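Local coordinates for Succinylglutamatedesuccinylase/aspartoacylase (Rhodobacter sphaeroides 2.4.1, PDB 3CDX) that probably hydrolyses carbon-nitrogen bonds in linear amides as a metal-dependent hydrolase of the succinylglutamate desuccinylase/aspartoacylase family, at the interface of chains A and B. Sequence-based numbering; all coordinates share one arbitrary frame. Chains: chain A/B, Succinylglutamatedesuccinylase/aspartoacylase.

The interface of chains A and B. Residues chain A 71, 221, 223, 226; chain B 279-280, 298.
A:Ile71, on helix 68-79 in the catalytic domain of this succinylglutamate desuccinylase/aspartoacylase family member, lies over polar side chains of chain B, B:Glu279 and B:His298. B:Glu279 comes from strand 276-280; its CB meets the tip methyl CD1 of A:Ile71 at 4.0 Å. CG stands anti to the backbone N (chi1 177°), and the chain runs on extended, carrying the carboxylate across beneath A:Ile71 and A:Val226, one oxygen under each. There the carboxylate carbon CD faces methyl CG1 of A:Val226, on helix 223-239. The two oxygens part company: OE2 touches that same CG1 of A:Val226 at 3.5 Å, while OE1 lies 3.7 Å from CG2 of A:Ile71.

OE1 also takes a hydrogen bond within chain B, from NE2 of B:His298 at 2.8 Å. The bond is fairly straight, 158° at the hydrogen, stays close to the imidazole plane and uses the anti lone pair of OE1. It ties strand 293-298 to strand 276-280 through their side chains and would limit rotation of both the ring and the carboxylate. A:Ile71 overlies part of one face of this ring, its CG1 3.8 Å above the plane and displaced toward the rim. An alanine in place of B:His298 would probably leave OE1 without its donor, the carboxylate freer to turn against the apolar methyls, and a gap beneath A:Ile71.

The next residue, B:Pro280, which ends the strand, presents different parts to A:Val221 and A:Ile223. Its ring carbon CD rests against CB and CG1 of A:Val221, the latter at 3.9 Å. Ring carbon CG and the backbone carbonyl turn to A:Ile223 instead, where O approaches CG1 at 3.5 Å. Two-fold symmetry repeats the whole arrangement with the chains exchanged, although this pairing may not be the one that forms in solution.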
# COMPACT_ATOMS: atom_id res chain seq x y z
N ILE A 71 28.68 5.09 -8.50
CA ILE A 71 29.84 4.30 -8.94
C ILE A 71 31.13 5.13 -9.02
O ILE A 71 32.15 4.78 -8.41
CB ILE A 71 29.58 3.65 -10.29
CG1 ILE A 71 28.48 2.56 -10.18
CG2 ILE A 71 30.88 3.05 -10.84
CD1 ILE A 71 27.86 2.17 -11.56
N VAL A 221 22.45 1.17 -16.08
CA VAL A 221 23.79 1.70 -15.92
C VAL A 221 24.39 1.93 -17.32
O VAL A 221 24.45 0.99 -18.16
CB VAL A 221 24.70 0.77 -15.09
CG1 VAL A 221 26.14 1.32 -15.05
CG2 VAL A 221 24.21 0.64 -13.65
N ILE A 223 27.36 2.53 -19.67
CA ILE A 223 28.79 2.24 -19.65
C ILE A 223 29.64 3.49 -19.98
O ILE A 223 30.66 3.74 -19.34
CB ILE A 223 29.11 1.07 -20.61
CG1 ILE A 223 28.52 -0.26 -20.07
CG2 ILE A 223 30.60 0.94 -20.87
CD1 ILE A 223 28.58 -1.43 -21.08
N VAL A 226 29.48 5.99 -17.08
CA VAL A 226 30.39 5.66 -15.99
C VAL A 226 31.81 6.11 -16.36
O VAL A 226 32.51 6.68 -15.52
CB VAL A 226 30.37 4.14 -15.69
CG1 VAL A 226 31.50 3.74 -14.76
CG2 VAL A 226 28.98 3.68 -15.11
N GLU B 279 27.47 -2.77 -12.40
CA GLU B 279 28.09 -2.10 -13.55
C GLU B 279 28.56 -3.17 -14.56
O GLU B 279 29.46 -3.94 -14.25
CB GLU B 279 29.29 -1.25 -13.07
CG GLU B 279 30.07 -0.55 -14.18
CD GLU B 279 31.45 -0.07 -13.74
OE1 GLU B 279 31.76 -0.08 -12.53
OE2 GLU B 279 32.21 0.34 -14.66
N PRO B 280 27.92 -3.24 -15.74
CA PRO B 280 28.34 -4.17 -16.79
C PRO B 280 29.56 -3.68 -17.58
O PRO B 280 29.83 -2.47 -17.63
CB PRO B 280 27.14 -4.16 -17.75
CG PRO B 280 26.58 -2.73 -17.62
CD PRO B 280 26.78 -2.39 -16.15
N HIS B 298 28.79 -3.20 -7.06
CA HIS B 298 29.24 -2.22 -6.07
C HIS B 298 28.41 -2.25 -4.79
O HIS B 298 27.17 -2.39 -4.84
CB HIS B 298 29.10 -0.84 -6.71
CG HIS B 298 30.00 -0.64 -7.88
ND1 HIS B 298 31.27 -0.12 -7.75
CD2 HIS B 298 29.83 -0.91 -9.19
CE1 HIS B 298 31.86 -0.11 -8.93
NE2 HIS B 298 31.00 -0.55 -9.83